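Local coordinates for MIP07328p (Drosophila melanogaster, PDB 6FKK), which probably acts as a repulsive axon-guidance cue that binds semaphorin receptors, the chain here comprising the extracellular sema and PSI domains of a transmembrane protein, at residues V436-M441 against L490-C495; I455-N460 against V473-C478; A90-G95 against Y155-G160. All coordinates share one frame; numbering follows the deposited sequence.

Contact 1: V436-M441 against L490-C495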
loop_
_atom_site.group_PDB
_atom_site.type_symbol
_atom_site.label_atom_id
_atom_site.label_comp_id
_atom_site.label_asym_id
_atom_site.label_seq_id
_atom_site.Cartn_x
_atom_site.Cartn_y
_atom_site.Cartn_z
ATOM N N VAL A 436 -11.772 7.110 16.828
ATOM C CA VAL A 436 -11.863 8.551 17.036
ATOM C C VAL A 436 -11.569 9.218 15.697
ATOM O O VAL A 436 -10.414 9.327 15.283
ATOM C CB VAL A 436 -10.904 9.028 18.128
ATOM C CG1 VAL A 436 -11.044 10.531 18.339
ATOM C CG2 VAL A 436 -11.152 8.271 19.426
ATOM N N VAL A 437 -12.620 9.665 15.015
ATOM C CA VAL A 437 -12.466 10.344 13.734
ATOM C C VAL A 437 -12.052 11.786 13.992
ATOM O O VAL A 437 -12.790 12.552 14.618
ATOM C CB VAL A 437 -13.761 10.279 12.914
ATOM C CG1 VAL A 437 -13.644 11.149 11.673
ATOM C CG2 VAL A 437 -14.071 8.841 12.534
ATOM N N ILE A 438 -10.869 12.158 13.509
ATOM C CA ILE A 438 -10.372 13.513 13.719
ATOM C C ILE A 438 -11.053 14.492 12.771
ATOM O O ILE A 438 -11.605 15.511 13.203
ATOM C CB ILE A 438 -8.842 13.549 13.564
ATOM C CG1 ILE A 438 -8.186 12.656 14.617
ATOM C CG2 ILE A 438 -8.326 14.973 13.670
ATOM C CD1 ILE A 438 -6.691 12.534 14.455
ATOM N N SER A 439 -11.029 14.203 11.472
ATOM C CA SER A 439 -11.649 15.084 10.492
ATOM C C SER A 439 -11.901 14.318 9.203
ATOM O O SER A 439 -11.211 13.342 8.899
ATOM C CB SER A 439 -10.775 16.309 10.202
ATOM O OG SER A 439 -9.603 15.939 9.496
ATOM N N GLU A 440 -12.899 14.779 8.451
ATOM C CA GLU A 440 -13.151 14.297 7.095
ATOM C C GLU A 440 -13.449 15.515 6.233
ATOM O O GLU A 440 -14.533 16.096 6.331
ATOM C CB GLU A 440 -14.308 13.298 7.049
ATOM C CG GLU A 440 -14.535 12.697 5.666
ATOM C CD GLU A 440 -15.688 11.709 5.625
ATOM O OE1 GLU A 440 -16.843 12.142 5.421
ATOM O OE2 GLU A 440 -15.438 10.497 5.798
ATOM N N MET A 441 -12.488 15.906 5.400
ATOM C CA MET A 441 -12.594 17.122 4.610
ATOM C C MET A 441 -12.430 16.813 3.130
ATOM O O MET A 441 -11.745 15.860 2.745
ATOM C CB MET A 441 -11.544 18.154 5.035
ATOM C CG MET A 441 -11.460 18.381 6.533
ATOM S SD MET A 441 -10.496 19.851 6.928
ATOM C CE MET A 441 -10.287 19.668 8.697
ATOM N N LEU A 490 -11.574 18.636 17.875
ATOM C CA LEU A 490 -10.806 17.991 16.816
ATOM C C LEU A 490 -10.313 16.618 17.258
ATOM O O LEU A 490 -10.297 15.671 16.463
ATOM C CB LEU A 490 -9.631 18.880 16.407
ATOM C CG LEU A 490 -8.802 18.424 15.204
ATOM C CD1 LEU A 490 -9.648 18.408 13.936
ATOM C CD2 LEU A 490 -7.576 19.309 15.026
ATOM N N GLN A 491 -9.919 16.495 18.526
ATOM C CA GLN A 491 -9.427 15.243 19.101
ATOM C C GLN A 491 -8.220 14.698 18.340
ATOM O O GLN A 491 -7.992 13.487 18.296
ATOM C CB GLN A 491 -10.537 14.195 19.185
ATOM C CG GLN A 491 -11.581 14.524 20.235
ATOM C CD GLN A 491 -12.567 13.398 20.442
ATOM O OE1 GLN A 491 -13.101 12.840 19.484
ATOM N NE2 GLN A 491 -12.808 13.049 21.701
ATOM N N ASP A 492 -7.439 15.591 17.738
ATOM C CA ASP A 492 -6.142 15.220 17.190
ATOM C C ASP A 492 -5.146 15.086 18.335
ATOM O O ASP A 492 -4.986 16.030 19.117
ATOM C CB ASP A 492 -5.660 16.270 16.182
ATOM C CG ASP A 492 -4.490 15.790 15.325
ATOM O OD1 ASP A 492 -3.539 15.193 15.871
ATOM O OD2 ASP A 492 -4.523 16.019 14.096
ATOM N N PRO A 493 -4.473 13.939 18.478
ATOM C CA PRO A 493 -3.534 13.773 19.602
ATOM C C PRO A 493 -2.379 14.758 19.587
ATOM O O PRO A 493 -1.684 14.881 20.603
ATOM C CB PRO A 493 -3.034 12.330 19.431
ATOM C CG PRO A 493 -3.261 12.020 17.987
ATOM C CD PRO A 493 -4.515 12.751 17.610
ATOM N N ILE A 494 -2.163 15.469 18.483
ATOM C CA ILE A 494 -1.037 16.386 18.377
ATOM C C ILE A 494 -1.417 17.835 18.676
ATOM O O ILE A 494 -0.521 18.654 18.936
ATOM C CB ILE A 494 -0.387 16.274 16.983
ATOM C CG1 ILE A 494 1.122 16.494 17.069
ATOM C CG2 ILE A 494 -1.017 17.257 16.011
ATOM C CD1 ILE A 494 1.850 16.075 15.816
ATOM N N CYS A 495 -2.705 18.176 18.656
ATOM C CA CYS A 495 -3.160 19.526 18.966
ATOM C C CYS A 495 -3.629 19.586 20.415
ATOM O O CYS A 495 -4.415 18.741 20.854
ATOM C CB CYS A 495 -4.296 19.970 18.038
ATOM S SG CYS A 495 -4.012 19.817 16.248
#

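Contact 2: I455-N460 against V473-C478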
loop_
_atom_site.group_PDB
_atom_site.type_symbol
_atom_site.label_atom_id
_atom_site.label_comp_id
_atom_site.label_asym_id
_atom_site.label_seq_id
_atom_site.Cartn_x
_atom_site.Cartn_y
_atom_site.Cartn_z
ATOM N N ILE A 455 3.238 11.479 3.194
ATOM C CA ILE A 455 3.288 12.220 4.446
ATOM C C ILE A 455 4.697 12.758 4.645
ATOM O O ILE A 455 5.672 11.996 4.616
ATOM C CB ILE A 455 2.868 11.344 5.636
ATOM C CG1 ILE A 455 1.351 11.146 5.643
ATOM C CG2 ILE A 455 3.349 11.954 6.941
ATOM C CD1 ILE A 455 0.849 10.387 6.852
ATOM N N SER A 456 4.800 14.069 4.853
ATOM C CA SER A 456 6.043 14.729 5.248
ATOM C C SER A 456 5.807 15.331 6.630
ATOM O O SER A 456 5.162 16.377 6.757
ATOM C CB SER A 456 6.453 15.795 4.239
ATOM O OG SER A 456 7.613 16.482 4.681
ATOM N N THR A 457 6.328 14.669 7.664
ATOM C CA THR A 457 6.059 15.110 9.028
ATOM C C THR A 457 6.806 16.394 9.359
ATOM O O THR A 457 6.277 17.261 10.065
ATOM C CB THR A 457 6.429 14.008 10.018
ATOM O OG1 THR A 457 7.762 13.551 9.754
ATOM C CG2 THR A 457 5.463 12.844 9.896
ATOM N N SER A 458 8.037 16.535 8.862
ATOM C CA SER A 458 8.839 17.705 9.199
ATOM C C SER A 458 8.234 18.986 8.639
ATOM O O SER A 458 8.335 20.044 9.270
ATOM C CB SER A 458 10.269 17.526 8.691
ATOM O OG SER A 458 10.305 17.527 7.275
ATOM N N LYS A 459 7.603 18.916 7.469
ATOM C CA LYS A 459 6.961 20.075 6.866
ATOM C C LYS A 459 5.472 20.155 7.179
ATOM O O LYS A 459 4.796 21.055 6.669
ATOM C CB LYS A 459 7.174 20.069 5.350
ATOM C CG LYS A 459 8.637 20.149 4.937
ATOM C CD LYS A 459 8.785 20.397 3.444
ATOM C CE LYS A 459 10.251 20.449 3.033
ATOM N NZ LYS A 459 11.011 21.510 3.756
ATOM N N ASN A 460 4.955 19.244 8.006
ATOM C CA ASN A 460 3.542 19.210 8.384
ATOM C C ASN A 460 2.648 19.244 7.145
ATOM O O ASN A 460 1.722 20.050 7.032
ATOM C CB ASN A 460 3.208 20.355 9.343
ATOM C CG ASN A 460 1.878 20.157 10.046
ATOM O OD1 ASN A 460 1.759 19.327 10.948
ATOM N ND2 ASN A 460 0.875 20.929 9.645
ATOM N N VAL A 473 -2.006 19.639 1.558
ATOM C CA VAL A 473 -2.881 20.137 2.617
ATOM C C VAL A 473 -2.180 19.903 3.950
ATOM O O VAL A 473 -1.316 19.018 4.044
ATOM C CB VAL A 473 -4.261 19.460 2.571
ATOM C CG1 VAL A 473 -4.932 19.717 1.226
ATOM C CG2 VAL A 473 -4.136 17.968 2.838
ATOM N N PRO A 474 -2.492 20.670 4.996
ATOM C CA PRO A 474 -1.763 20.508 6.263
ATOM C C PRO A 474 -1.967 19.124 6.868
ATOM O O PRO A 474 -3.083 18.598 6.910
ATOM C CB PRO A 474 -2.349 21.608 7.154
ATOM C CG PRO A 474 -3.675 21.934 6.559
ATOM C CD PRO A 474 -3.473 21.764 5.077
ATOM N N LEU A 475 -0.868 18.544 7.351
ATOM C CA LEU A 475 -0.937 17.237 8.000
ATOM C C LEU A 475 -1.727 17.301 9.302
ATOM O O LEU A 475 -2.404 16.332 9.664
ATOM C CB LEU A 475 0.473 16.706 8.257
ATOM C CG LEU A 475 0.609 15.275 8.776
ATOM C CD1 LEU A 475 0.308 14.269 7.674
ATOM C CD2 LEU A 475 1.995 15.048 9.355
ATOM N N HIS A 476 -1.653 18.423 10.012
ATOM C CA HIS A 476 -2.400 18.623 11.245
ATOM C C HIS A 476 -2.867 20.068 11.296
ATOM O O HIS A 476 -2.073 20.987 11.072
ATOM C CB HIS A 476 -1.547 18.289 12.473
ATOM C CG HIS A 476 -1.122 16.855 12.542
ATOM N ND1 HIS A 476 -1.955 15.853 12.991
ATOM C CD2 HIS A 476 0.050 16.255 12.225
ATOM C CE1 HIS A 476 -1.315 14.698 12.946
ATOM N NE2 HIS A 476 -0.097 14.915 12.484
ATOM N N HIS A 477 -4.153 20.264 11.590
ATOM C CA HIS A 477 -4.777 21.578 11.522
ATOM C C HIS A 477 -4.716 22.336 12.843
ATOM O O HIS A 477 -5.640 23.104 13.146
ATOM C CB HIS A 477 -6.231 21.444 11.064
ATOM C CG HIS A 477 -6.411 20.572 9.860
ATOM N ND1 HIS A 477 -6.270 21.042 8.573
ATOM C CD2 HIS A 477 -6.731 19.261 9.750
ATOM C CE1 HIS A 477 -6.489 20.058 7.720
ATOM N NE2 HIS A 477 -6.771 18.966 8.408
ATOM N N CYS A 478 -3.664 22.146 13.641
ATOM C CA CYS A 478 -3.577 22.861 14.911
ATOM C C CYS A 478 -3.483 24.365 14.683
ATOM O O CYS A 478 -4.221 25.146 15.292
ATOM C CB CYS A 478 -2.377 22.378 15.729
ATOM S SG CYS A 478 -2.162 20.587 15.905
#

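Contact 3: A90-G95 against Y155-G160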
loop_
_atom_site.group_PDB
_atom_site.type_symbol
_atom_site.label_atom_id
_atom_site.label_comp_id
_atom_site.label_asym_id
_atom_site.label_seq_id
_atom_site.Cartn_x
_atom_site.Cartn_y
_atom_site.Cartn_z
ATOM N N ALA A 90 14.690 3.093 -9.170
ATOM C CA ALA A 90 15.503 2.466 -8.140
ATOM C C ALA A 90 16.898 3.070 -8.176
ATOM O O ALA A 90 17.469 3.264 -9.252
ATOM C CB ALA A 90 15.575 0.946 -8.329
ATOM N N LEU A 91 17.434 3.372 -6.995
ATOM C CA LEU A 91 18.799 3.878 -6.857
ATOM C C LEU A 91 19.712 2.678 -6.635
ATOM O O LEU A 91 19.773 2.124 -5.535
ATOM C CB LEU A 91 18.888 4.882 -5.712
ATOM C CG LEU A 91 20.249 5.512 -5.409
ATOM C CD1 LEU A 91 20.756 6.302 -6.600
ATOM C CD2 LEU A 91 20.159 6.399 -4.175
ATOM N N ARG A 92 20.420 2.271 -7.687
ATOM C CA ARG A 92 21.250 1.081 -7.632
ATOM C C ARG A 92 22.405 1.266 -6.649
ATOM O O ARG A 92 22.791 2.394 -6.333
ATOM C CB ARG A 92 21.789 0.749 -9.022
ATOM C CG ARG A 92 20.761 0.150 -9.966
ATOM C CD ARG A 92 21.449 -0.565 -11.110
ATOM N NE ARG A 92 22.243 -1.692 -10.631
ATOM C CZ ARG A 92 23.266 -2.220 -11.294
ATOM N NH1 ARG A 92 23.629 -1.717 -12.465
ATOM N NH2 ARG A 92 23.933 -3.246 -10.782
ATOM N N PRO A 93 22.973 0.163 -6.144
ATOM C CA PRO A 93 24.103 0.279 -5.207
ATOM C C PRO A 93 25.346 0.928 -5.802
ATOM O O PRO A 93 26.245 1.302 -5.039
ATOM C CB PRO A 93 24.378 -1.177 -4.800
ATOM C CG PRO A 93 23.758 -2.005 -5.884
ATOM C CD PRO A 93 22.550 -1.238 -6.319
ATOM N N ASN A 94 25.431 1.071 -7.125
ATOM C CA ASN A 94 26.562 1.741 -7.757
ATOM C C ASN A 94 26.422 3.256 -7.769
ATOM O O ASN A 94 27.293 3.938 -8.319
ATOM C CB ASN A 94 26.735 1.246 -9.198
ATOM C CG ASN A 94 26.876 -0.258 -9.286
ATOM O OD1 ASN A 94 26.102 -0.926 -9.974
ATOM N ND2 ASN A 94 27.868 -0.803 -8.594
ATOM N N GLY A 95 25.363 3.798 -7.174
ATOM C CA GLY A 95 25.021 5.189 -7.360
ATOM C C GLY A 95 24.267 5.479 -8.639
ATOM O O GLY A 95 23.877 6.631 -8.861
ATOM N N TYR A 155 6.360 -3.212 -7.590
ATOM C CA TYR A 155 7.732 -3.701 -7.620
ATOM C C TYR A 155 8.401 -3.371 -6.295
ATOM O O TYR A 155 7.846 -2.664 -5.451
ATOM C CB TYR A 155 8.518 -3.095 -8.787
ATOM C CG TYR A 155 8.854 -1.631 -8.601
ATOM C CD1 TYR A 155 7.931 -0.641 -8.909
ATOM C CD2 TYR A 155 10.096 -1.238 -8.117
ATOM C CE1 TYR A 155 8.234 0.698 -8.739
ATOM C CE2 TYR A 155 10.408 0.099 -7.944
ATOM C CZ TYR A 155 9.473 1.063 -8.256
ATOM O OH TYR A 155 9.779 2.395 -8.085
ATOM N N ALA A 156 9.621 -3.883 -6.132
ATOM C CA ALA A 156 10.417 -3.618 -4.940
ATOM C C ALA A 156 11.870 -3.947 -5.242
ATOM O O ALA A 156 12.172 -5.050 -5.710
ATOM C CB ALA A 156 9.917 -4.435 -3.746
ATOM N N PHE A 157 12.763 -2.995 -4.975
ATOM C CA PHE A 157 14.195 -3.163 -5.206
ATOM C C PHE A 157 14.849 -3.556 -3.886
ATOM O O PHE A 157 14.993 -2.725 -2.984
ATOM C CB PHE A 157 14.804 -1.880 -5.768
ATOM C CG PHE A 157 16.178 -2.061 -6.349
ATOM C CD1 PHE A 157 16.340 -2.517 -7.646
ATOM C CD2 PHE A 157 17.307 -1.765 -5.603
ATOM C CE1 PHE A 157 17.602 -2.682 -8.188
ATOM C CE2 PHE A 157 18.572 -1.925 -6.139
ATOM C CZ PHE A 157 18.719 -2.385 -7.432
ATOM N N ALA A 158 15.251 -4.823 -3.777
ATOM C CA ALA A 158 15.779 -5.376 -2.536
ATOM C C ALA A 158 17.128 -6.033 -2.789
ATOM O O ALA A 158 17.246 -6.900 -3.661
ATOM C CB ALA A 158 14.805 -6.391 -1.931
ATOM N N ASP A 159 18.135 -5.619 -2.015
ATOM C CA ASP A 159 19.480 -6.199 -2.063
ATOM C C ASP A 159 20.042 -6.207 -3.484
ATOM O O ASP A 159 20.660 -7.178 -3.927
ATOM C CB ASP A 159 19.497 -7.603 -1.464
ATOM C CG ASP A 159 19.478 -7.588 0.053
ATOM O OD1 ASP A 159 19.310 -6.496 0.637
ATOM O OD2 ASP A 159 19.639 -8.668 0.658
ATOM N N GLY A 160 19.819 -5.108 -4.207
ATOM C CA GLY A 160 20.392 -4.912 -5.521
ATOM C C GLY A 160 19.657 -5.562 -6.674
ATOM O O GLY A 160 20.167 -5.531 -7.801
#

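Contact 1: V436-M441 against L490-C495
Two flat polar groups, the carboxylate of Asp492 and the carboxamide of Gln491, turn part of their surface to the hydrocarbon of strand 436-441. Ile438 CG2 and CD1 lie against the OD2 side of the carboxylate, with Ile438 CG2 at 4.0 Å from Asp492 OD2. OD1 is approached from above the carboxylate plane, 25° out of it, by Ile494 N in an Asx turn, and OD2 is bonded to His476 ND1, so that both oxygens are held. The Val436 and Gln491 side chains cross at about a right angle, with Val436 CG1 against Gln491 OE1, while NE2 is bonded to Ser525 O.

Ile438 carries most of the packing. With CG2 anti to the backbone N, CG1 anti to the carbonyl carbon and the chain extended to CD1 (chi2 175°), its two methyls diverge: Ile438 CG2 meets Leu490 CD1 at 3.7 Å, and Ile438 CD1 reaches Pro493 CD at 3.8 Å. In addition, Ile438 CA makes a CH...O contact of 3.5 Å with Leu490 O.

A classic beta bulge sets Ile438 and Ser439 both opposite Lys417. Gln491, with phi 58°, is where the chain leaves helix 484-489. The contact thus joins the outermost strand of a sema propeller blade, 432-442, to the PSI domain, whose loop lies between helix 484-489 and strand 495-498, while Val405 of strand 402-410 touches both Ile438 and Pro493.

Contact 2: I455-N460 against V473-C478
Leu475 lies just beyond strand 469-474 in a sema beta-propeller blade, the four-stranded antiparallel sheet that the N-terminal strand 18-21 completes. Its CB rests on the backbone of Asn460, 3.5 Å from Asn460 C. From there CG stands anti to the backbone N (chi1 -173°) and the branch divides: CD1 settles against Ile455 CG1 at 3.9 Å and CG2, whereas CD2 lies alongside Thr457, 4.1 Å from its CG2.

Polar bonds fix the backbone. Leu475 N donates almost straight (176°) to Asn460 O at 3.0 Å, arriving from above the carbonyl plane. Asn460, the last residue of the type I turn from Thr457, has left-handed backbone angles and swings its CG anti to the backbone N, which brings the amide to His476. An alanine here would lose the amide's bond to His476 O and its contact with the imidazole edge, and would probably leave the chain after strand 469-474 less firmly held. His476 NE2 bonds to His392 ND1, and its ND1 is taken by Asp492. Asn460 ND2 reaches a lone pair of His476 O at 3.3 Å, while Asn460 OD1 meets the edge of the imidazole in its plane, 3.7 Å from His476 CD2.

Contact 3: A90-G95 against Y155-G160
Phe157 turns one face of its ring to the methyl group of Ala90, and through this overlap two consecutive blades of the sema beta-propeller meet. Strand 86-91 opens one blade and strand 154-158 the next; contact is made near the ends of both strands, with Arg92, Pro93 and Gly160 beyond them. CG of Phe157 stands anti to the backbone N (chi1 -166°), which extends the ring across to the neighbouring blade. Ala90 CB then sits 4.0 Å from the ring centroid of Phe157, 27° off the normal, a CH-pi arrangement in which Phe157 CD1 is the nearest ring atom.

Around the far end of the ring the 90-95 segment bends past it. Pro93 CD comes in at the edge, close to the ring plane, 4.0 Å from Phe157 CE2. Arg92 contributes its aliphatic part alone, with CG lying obliquely to the ring at 4.1 Å from Phe157 CZ. Beyond CG the chain bends at chi3 (63°), and the charged end turns to Glu96, NH1 forming a salt bridge with its OE1, while Asn94 OD1 lies over one face of the guanidinium, whose plane is steeply inclined to that of the phenyl ring. The contact is therefore apolar, with the charge kept off the aromatic surface.

Each strand is followed by a tight turn. Arg92 to Gly95 forms a type I turn, closed by Gly95 N bonding Arg92 O, and Asp159 and Gly160, both with positive phi, make the reversal into strand 161-165. Nearby, Tyr155 OH bonds to Tyr89 O, a second tie between the two blades. Pro93 CD approaches Gly160 CA to 4.3 Å.

Along the chain contact 3 comes first and closes well before contacts 1 and 2 begin. Contact 2 falls within the span bounded by the two segments of contact 1; strand 432-442 and strand 452-456 follow each other in sequence. These two are neighbours, with centres 13 Å apart. The disulfide Cys478-Cys495, within the plexin repeat, links them, and the bond between Asp492 and His476 also bridges them at the junction of propeller and PSI domain. Contact 3 belongs to the same propeller but joins early blades, its centre 29 Å from that of contact 2 and 38 Å from that of contact 1. One region thus illustrates blade-to-blade packing, the other the junction between the domains.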